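PDB 6FJY: protein CsuE, which forms the adhesive tip subunit of archaic Csu pili, probably supporting biofilm formation, and is bound before assembly by the chaperone CsuC. Local coordinates for residues 19-24 against 180-185; 208-211 against 215-218; 268-273 against 279-284. All blocks are in the same frame, centred on the assembly; numbering follows the deposited sequence.

Interaction 1: residues 19-24 against 180-185; sequences LMENGE and DCRILA
E21, at the end of helix 16-21, and R182, on strand 167-184, are the two residues that meet here, through a single long salt bridge at the protein surface. E21 has its CB directed at the strand. Its CG lies anti to the carbonyl carbon (chi1 -56°) and the chain runs straight on from there, which carries the carboxylate out from the helix. OE1 stops 4.0 Å from NH2 of R182. The carboxylate and guanidinium planes stand almost perpendicular, 86° apart, and the two chains run antiparallel with their tips offset from one another, so this is not the flat, two-pronged pairing in which both oxygens face two N-H groups. OE2 of the same carboxylate forms a salt bridge with R209. The glutamate thus serves two arginines on neighbouring strands of the Ig-like pilin fold, and the ionic network bridges this helix and that sheet. R182 also pairs with an acid just before its strand: its NH1 lies 3.0 Å from OD2 of D180, which also accepts a hydrogen bond from the backbone N of I17. The long, bendable arginine suits this double reach, folding at chi2 and chi3 to bring its tip between two acids. Just beyond the helix, G23 leaves the helical conformation with positive phi (59°), a backbone state that favours glycine, before E24 starts the next strand.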
loop_
_atom_site.group_PDB
_atom_site.type_symbol
_atom_site.label_atom_id
_atom_site.label_comp_id
_atom_site.label_asym_id
_atom_site.label_seq_id
_atom_site.Cartn_x
_atom_site.Cartn_y
_atom_site.Cartn_z
ATOM N N LEU D 19 9.542 1.276 6.254
ATOM C CA LEU D 19 10.077 0.238 7.125
ATOM C C LEU D 19 11.589 0.341 7.280
ATOM O O LEU D 19 12.125 0.047 8.352
ATOM C CB LEU D 19 9.694 -1.131 6.564
ATOM C CG LEU D 19 10.232 -2.369 7.264
ATOM C CD1 LEU D 19 9.839 -2.324 8.739
ATOM C CD2 LEU D 19 9.674 -3.613 6.603
ATOM N N MET D 20 12.293 0.739 6.224
ATOM C CA MET D 20 13.752 0.776 6.272
ATOM C C MET D 20 14.258 2.005 7.016
ATOM O O MET D 20 15.182 1.905 7.829
ATOM C CB MET D 20 14.320 0.747 4.852
ATOM C CG MET D 20 15.770 0.308 4.760
ATOM S SD MET D 20 16.773 1.456 3.814
ATOM C CE MET D 20 16.691 2.886 4.884
ATOM N N GLU D 21 13.661 3.166 6.749
ATOM C CA GLU D 21 14.111 4.423 7.334
ATOM C C GLU D 21 13.536 4.637 8.726
ATOM O O GLU D 21 14.257 5.037 9.649
ATOM C CB GLU D 21 13.719 5.588 6.428
ATOM C CG GLU D 21 14.232 5.463 5.013
ATOM C CD GLU D 21 13.719 6.563 4.127
ATOM O OE1 GLU D 21 12.867 7.350 4.592
ATOM O OE2 GLU D 21 14.165 6.638 2.966
ATOM N N ASN D 22 12.237 4.401 8.892
ATOM C CA ASN D 22 11.570 4.676 10.151
ATOM C C ASN D 22 11.236 3.423 10.931
ATOM O O ASN D 22 10.785 3.531 12.076
ATOM C CB ASN D 22 10.285 5.468 9.913
ATOM C CG ASN D 22 10.535 6.779 9.211
ATOM O OD1 ASN D 22 11.440 7.528 9.581
ATOM N ND2 ASN D 22 9.739 7.060 8.183
ATOM N N GLY D 23 11.458 2.248 10.349
ATOM C CA GLY D 23 10.981 1.030 10.969
ATOM C C GLY D 23 9.480 1.083 11.136
ATOM O O GLY D 23 8.747 1.621 10.297
ATOM N N GLU D 24 9.015 0.525 12.245
ATOM C CA GLU D 24 7.607 0.602 12.610
ATOM C C GLU D 24 7.520 0.252 14.082
ATOM O O GLU D 24 8.020 -0.796 14.499
ATOM C CB GLU D 24 6.760 -0.344 11.768
ATOM C CG GLU D 24 5.340 -0.503 12.260
ATOM C CD GLU D 24 4.348 0.273 11.441
ATOM O OE1 GLU D 24 4.667 1.402 11.006
ATOM O OE2 GLU D 24 3.234 -0.255 11.226
ATOM N N ASP D 180 6.606 0.262 -2.664
ATOM C CA ASP D 180 6.735 1.646 -2.239
ATOM C C ASP D 180 7.641 2.398 -3.206
ATOM O O ASP D 180 8.610 1.833 -3.718
ATOM C CB ASP D 180 7.295 1.709 -0.813
ATOM C CG ASP D 180 7.093 3.055 -0.167
ATOM O OD1 ASP D 180 6.490 3.936 -0.817
ATOM O OD2 ASP D 180 7.532 3.228 0.988
ATOM N N CYS D 181 7.326 3.674 -3.438
ATOM C CA CYS D 181 8.093 4.510 -4.352
ATOM C C CYS D 181 8.019 5.962 -3.895
ATOM O O CYS D 181 7.039 6.385 -3.277
ATOM C CB CYS D 181 7.592 4.398 -5.799
ATOM S SG CYS D 181 7.896 2.820 -6.635
ATOM N N ARG D 182 9.073 6.719 -4.205
ATOM C CA ARG D 182 9.123 8.149 -3.931
ATOM C C ARG D 182 9.717 8.883 -5.122
ATOM O O ARG D 182 10.679 8.407 -5.729
ATOM C CB ARG D 182 9.946 8.442 -2.690
ATOM C CG ARG D 182 9.291 7.979 -1.426
ATOM C CD ARG D 182 10.209 7.073 -0.666
ATOM N NE ARG D 182 10.170 7.345 0.766
ATOM C CZ ARG D 182 9.217 6.911 1.577
ATOM N NH1 ARG D 182 8.213 6.187 1.098
ATOM N NH2 ARG D 182 9.279 7.202 2.866
ATOM N N ILE D 183 9.143 10.047 -5.443
ATOM C CA ILE D 183 9.561 10.862 -6.582
ATOM C C ILE D 183 10.207 12.146 -6.083
ATOM O O ILE D 183 9.718 12.780 -5.139
ATOM C CB ILE D 183 8.388 11.220 -7.514
ATOM C CG1 ILE D 183 7.299 10.160 -7.476
ATOM C CG2 ILE D 183 8.890 11.443 -8.940
ATOM C CD1 ILE D 183 6.098 10.568 -8.280
ATOM N N LEU D 184 11.275 12.556 -6.765
ATOM C CA LEU D 184 12.040 13.762 -6.432
ATOM C C LEU D 184 12.476 14.401 -7.749
ATOM O O LEU D 184 13.447 13.958 -8.370
ATOM C CB LEU D 184 13.237 13.420 -5.556
ATOM C CG LEU D 184 14.018 14.567 -4.926
ATOM C CD1 LEU D 184 13.091 15.495 -4.155
ATOM C CD2 LEU D 184 15.068 13.980 -4.007
ATOM N N ALA D 185 11.758 15.441 -8.169
ATOM C CA ALA D 185 11.903 15.977 -9.517
ATOM C C ALA D 185 12.631 17.314 -9.568
ATOM O O ALA D 185 13.362 17.570 -10.528
ATOM C CB ALA D 185 10.525 16.117 -10.175
#

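Interaction 2: residues 208-211 against 215-218; sequences IRCS and PYYV
I208 and Y216 approach from opposite directions and fill the interior between their two chain segments. The isoleucine touches the phenol from its first branch point onward: CB lies 3.3 Å from OH of Y216. CG2, placed anti to the backbone N by a chi1 of -60°, meets the same end of the ring obliquely, 3.3 Å from OH and 3.6 Å from CZ. The other branch is farther off at CG1, but an extended chi2 sends CD1 on to CE2 of Y216, 3.5 Å away, and also to CG2 of V218 at 3.9 Å. A beta-branched residue suits the place because its two arms spread on one side of the phenol end, one at the hydroxyl and one going on to the valine. V218 CG2 lies at the ring edge, in its plane. Two residues along, C210 brings SG, a sulfur held in the disulfide with C181, to 3.4 Å from CE1 of Y216. It stands 4.4 Å from the ring centroid, 55° off the normal, an oblique sulfur-aromatic contact. The tyrosine thus combines a broad apolar surface for I208 and C210 with a polar tip, whose buried hydroxyl makes a weak hydrogen bond to OH of Y283. The CA atoms of I208 and V218 are 9.9 Å apart, a spacing for layers packed through side chains rather than for paired strands. This is the core of a beta sandwich: strand 202-210 runs between strands 167-184 and 279-289 in one layer, while strand 217-220 pairs with strands 263-264 and 302-311 in the other.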
loop_
_atom_site.group_PDB
_atom_site.type_symbol
_atom_site.label_atom_id
_atom_site.label_comp_id
_atom_site.label_asym_id
_atom_site.label_seq_id
_atom_site.Cartn_x
_atom_site.Cartn_y
_atom_site.Cartn_z
ATOM N N ILE D 208 13.807 8.456 -8.678
ATOM C CA ILE D 208 12.728 7.629 -8.148
ATOM C C ILE D 208 13.326 6.454 -7.382
ATOM O O ILE D 208 14.057 5.636 -7.955
ATOM C CB ILE D 208 11.785 7.133 -9.256
ATOM C CG1 ILE D 208 11.166 8.341 -9.964
ATOM C CG2 ILE D 208 10.711 6.234 -8.668
ATOM C CD1 ILE D 208 10.187 8.006 -11.039
ATOM N N ARG D 209 13.008 6.368 -6.094
ATOM C CA ARG D 209 13.460 5.293 -5.218
ATOM C C ARG D 209 12.278 4.366 -4.972
ATOM O O ARG D 209 11.277 4.770 -4.370
ATOM C CB ARG D 209 14.010 5.848 -3.903
ATOM C CG ARG D 209 15.150 6.849 -4.103
ATOM C CD ARG D 209 15.593 7.478 -2.792
ATOM N NE ARG D 209 15.756 6.468 -1.750
ATOM C CZ ARG D 209 15.094 6.464 -0.596
ATOM N NH1 ARG D 209 14.226 7.430 -0.317
ATOM N NH2 ARG D 209 15.314 5.498 0.287
ATOM N N CYS D 210 12.404 3.123 -5.434
ATOM C CA CYS D 210 11.330 2.148 -5.397
ATOM C C CYS D 210 11.839 0.866 -4.752
ATOM O O CYS D 210 13.035 0.566 -4.765
ATOM C CB CYS D 210 10.784 1.850 -6.810
ATOM S SG CYS D 210 9.691 3.067 -7.547
ATOM N N SER D 211 10.913 0.116 -4.165
ATOM C CA SER D 211 11.218 -1.242 -3.741
ATOM C C SER D 211 11.498 -2.120 -4.963
ATOM O O SER D 211 11.233 -1.737 -6.107
ATOM C CB SER D 211 10.064 -1.808 -2.920
ATOM O OG SER D 211 8.829 -1.419 -3.488
ATOM N N PRO D 215 7.409 -2.022 -11.108
ATOM C CA PRO D 215 7.672 -1.288 -12.341
ATOM C C PRO D 215 6.713 -0.121 -12.462
ATOM O O PRO D 215 5.664 -0.080 -11.821
ATOM C CB PRO D 215 7.411 -2.332 -13.430
ATOM C CG PRO D 215 6.306 -3.169 -12.826
ATOM C CD PRO D 215 6.503 -3.166 -11.321
ATOM N N TYR D 216 7.079 0.822 -13.328
ATOM C CA TYR D 216 6.242 1.987 -13.566
ATOM C C TYR D 216 6.682 2.649 -14.854
ATOM O O TYR D 216 7.785 2.413 -15.356
ATOM C CB TYR D 216 6.318 3.002 -12.425
ATOM C CG TYR D 216 7.733 3.422 -12.131
ATOM C CD1 TYR D 216 8.498 2.709 -11.219
ATOM C CD2 TYR D 216 8.315 4.513 -12.773
ATOM C CE1 TYR D 216 9.790 3.063 -10.938
ATOM C CE2 TYR D 216 9.623 4.878 -12.496
ATOM C CZ TYR D 216 10.350 4.144 -11.571
ATOM O OH TYR D 216 11.646 4.470 -11.281
ATOM N N TYR D 217 5.792 3.484 -15.372
ATOM C CA TYR D 217 6.076 4.375 -16.481
ATOM C C TYR D 217 6.072 5.813 -15.980
ATOM O O TYR D 217 5.279 6.177 -15.102
ATOM C CB TYR D 217 5.043 4.208 -17.596
ATOM C CG TYR D 217 5.109 2.882 -18.335
ATOM C CD1 TYR D 217 6.091 2.643 -19.292
ATOM C CD2 TYR D 217 4.171 1.880 -18.100
ATOM C CE1 TYR D 217 6.148 1.437 -19.980
ATOM C CE2 TYR D 217 4.221 0.667 -18.785
ATOM C CZ TYR D 217 5.212 0.457 -19.721
ATOM O OH TYR D 217 5.272 -0.725 -20.403
ATOM N N VAL D 218 6.970 6.623 -16.533
ATOM C CA VAL D 218 7.068 8.043 -16.231
ATOM C C VAL D 218 6.705 8.807 -17.492
ATOM O O VAL D 218 7.365 8.662 -18.526
ATOM C CB VAL D 218 8.473 8.434 -15.747
ATOM C CG1 VAL D 218 8.453 9.827 -15.171
ATOM C CG2 VAL D 218 8.983 7.454 -14.727
#

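Interaction 3: residues 268-273 against 279-284; sequences ATINPG and TQQNYV
I270 lays its CD1 methyl over the side of strand 279-289, between T279 and Q281. The side chain runs alongside that of Q281, both pointing the same way, with CD1 3.5 Å from CG of the glutamine; against T279 it is crossed, and CD1 comes 3.1 Å from the hydroxyl OG1, rather short and probably not exact in the model. The reach comes from chi1 of 171°, which holds CG1 opposite the backbone N, and from a second bend that turns CD1 back toward the partner strand. The fit is close, with CD1 also near the backbone O of Q280. A long aliphatic chain suits this position, covering the methylene part of the glutamine at the margin of the sheet. One weak hydrogen bond joins the two backbones, from N of N282 to O of T269 (3.3 Å). T269 has positive phi at the point where the chain turns a corner, consistent with the irregular pairing here. On the other face of strand 279-289, N282 ND2 donates to OE1 of Q280 at 2.8 Å and 164°. The acceptor is near the amide plane of N282, but the donor stands well above the carbonyl plane of Q280: a single bond between the amides of two residues on the same face of the strand, two apart. At the far end A268 CB meets CG2 of V284 at 4.4 Å, a loose apolar touch. The two antiparallel segments form an irregular beta hairpin, with short strand 270-271 weakly attached to strand 279-289 of the Ig-like domain.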
loop_
_atom_site.group_PDB
_atom_site.type_symbol
_atom_site.label_atom_id
_atom_site.label_comp_id
_atom_site.label_asym_id
_atom_site.label_seq_id
_atom_site.Cartn_x
_atom_site.Cartn_y
_atom_site.Cartn_z
ATOM N N ALA D 268 18.468 6.113 -17.214
ATOM C CA ALA D 268 19.899 6.351 -17.090
ATOM C C ALA D 268 20.297 6.191 -15.628
ATOM O O ALA D 268 19.722 6.841 -14.755
ATOM C CB ALA D 268 20.259 7.755 -17.583
ATOM N N THR D 269 21.285 5.339 -15.367
ATOM C CA THR D 269 21.667 4.965 -14.001
ATOM C C THR D 269 20.529 4.252 -13.273
ATOM O O THR D 269 19.597 4.892 -12.776
ATOM C CB THR D 269 22.120 6.181 -13.182
ATOM O OG1 THR D 269 23.019 6.983 -13.958
ATOM C CG2 THR D 269 22.821 5.722 -11.905
ATOM N N ILE D 270 20.603 2.922 -13.214
ATOM C CA ILE D 270 19.657 2.097 -12.468
ATOM C C ILE D 270 20.403 0.860 -11.983
ATOM O O ILE D 270 20.989 0.119 -12.780
ATOM C CB ILE D 270 18.427 1.725 -13.322
ATOM C CG1 ILE D 270 17.551 0.684 -12.624
ATOM C CG2 ILE D 270 18.844 1.196 -14.674
ATOM C CD1 ILE D 270 17.241 1.018 -11.183
ATOM N N ASN D 271 20.410 0.642 -10.670
ATOM C CA ASN D 271 21.107 -0.489 -10.074
ATOM C C ASN D 271 20.392 -0.904 -8.798
ATOM O O ASN D 271 19.780 -0.062 -8.129
ATOM C CB ASN D 271 22.573 -0.145 -9.775
ATOM C CG ASN D 271 22.897 1.309 -10.048
ATOM O OD1 ASN D 271 22.045 2.187 -9.904
ATOM N ND2 ASN D 271 24.130 1.568 -10.453
ATOM N N PRO D 272 20.440 -2.186 -8.440
ATOM C CA PRO D 272 19.765 -2.660 -7.230
ATOM C C PRO D 272 20.674 -2.660 -6.006
ATOM O O PRO D 272 21.900 -2.742 -6.098
ATOM C CB PRO D 272 19.370 -4.094 -7.607
ATOM C CG PRO D 272 20.486 -4.537 -8.506
ATOM C CD PRO D 272 20.941 -3.301 -9.265
ATOM N N GLY D 273 20.033 -2.576 -4.841
ATOM C CA GLY D 273 20.738 -2.562 -3.570
ATOM C C GLY D 273 20.001 -1.805 -2.478
ATOM O O GLY D 273 19.767 -2.322 -1.383
ATOM N N THR D 279 15.674 -0.034 -4.757
ATOM C CA THR D 279 16.275 0.347 -6.026
ATOM C C THR D 279 15.885 1.775 -6.384
ATOM O O THR D 279 14.720 2.167 -6.258
ATOM C CB THR D 279 15.856 -0.596 -7.157
ATOM O OG1 THR D 279 16.209 -0.009 -8.414
ATOM C CG2 THR D 279 14.370 -0.846 -7.128
ATOM N N GLN D 280 16.871 2.551 -6.831
ATOM C CA GLN D 280 16.680 3.944 -7.206
ATOM C C GLN D 280 16.904 4.093 -8.705
ATOM O O GLN D 280 17.917 3.626 -9.234
ATOM C CB GLN D 280 17.637 4.853 -6.423
ATOM C CG GLN D 280 17.578 6.335 -6.789
ATOM C CD GLN D 280 18.808 7.099 -6.314
ATOM O OE1 GLN D 280 19.075 8.214 -6.762
ATOM N NE2 GLN D 280 19.568 6.493 -5.410
ATOM N N GLN D 281 15.949 4.725 -9.388
ATOM C CA GLN D 281 16.094 5.105 -10.787
ATOM C C GLN D 281 16.320 6.606 -10.897
ATOM O O GLN D 281 15.679 7.397 -10.194
ATOM C CB GLN D 281 14.862 4.735 -11.624
ATOM C CG GLN D 281 14.606 3.260 -11.799
ATOM C CD GLN D 281 13.913 2.650 -10.606
ATOM O OE1 GLN D 281 13.035 3.264 -9.993
ATOM N NE2 GLN D 281 14.309 1.435 -10.262
ATOM N N ASN D 282 17.214 6.992 -11.798
ATOM C CA ASN D 282 17.413 8.385 -12.155
ATOM C C ASN D 282 17.181 8.572 -13.650
ATOM O O ASN D 282 17.407 7.662 -14.450
ATOM C CB ASN D 282 18.801 8.858 -11.748
ATOM C CG ASN D 282 18.898 9.112 -10.262
ATOM O OD1 ASN D 282 18.542 10.193 -9.781
ATOM N ND2 ASN D 282 19.352 8.107 -9.516
ATOM N N TYR D 283 16.682 9.754 -14.016
ATOM C CA TYR D 283 16.311 10.060 -15.397
ATOM C C TYR D 283 16.924 11.407 -15.762
ATOM O O TYR D 283 16.415 12.454 -15.363
ATOM C CB TYR D 283 14.792 10.077 -15.576
ATOM C CG TYR D 283 14.102 8.789 -15.187
ATOM C CD1 TYR D 283 13.794 8.516 -13.852
ATOM C CD2 TYR D 283 13.740 7.852 -16.154
ATOM C CE1 TYR D 283 13.152 7.335 -13.493
ATOM C CE2 TYR D 283 13.112 6.672 -15.805
ATOM C CZ TYR D 283 12.820 6.419 -14.476
ATOM O OH TYR D 283 12.197 5.246 -14.128
ATOM N N VAL D 284 18.002 11.370 -16.527
ATOM C CA VAL D 284 18.645 12.575 -17.023
ATOM C C VAL D 284 17.836 13.107 -18.193
ATOM O O VAL D 284 17.311 12.340 -19.012
ATOM C CB VAL D 284 20.109 12.290 -17.416
ATOM C CG1 VAL D 284 20.760 13.517 -18.049
ATOM C CG2 VAL D 284 20.889 11.859 -16.191
#

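In the fold
One segment of each contact lies on neighbouring strands, in the order 167-184, 202-210, 279-289; interaction 1 adds helix 16-21. Interactions 1 and 2, with centres 12 Å apart, share the disulfide of C181 SG with C210 SG (2.0 Å), and D180 N probably donates to S211 OG (2.9 Å). Interactions 2 and 3, 9 Å between centres, meet through backbone hydrogen bonds of I208 with Q281 and C210 with T279, and through packing such as R209 CG on Q280 CG (3.7 Å). Interactions 1 and 3 do not touch, their nearest atoms about 6 Å apart. CsuC packs against R182 to A185 and is hydrogen-bonded to Y217 of interaction 2 through O of its F194, but does not reach interaction 3.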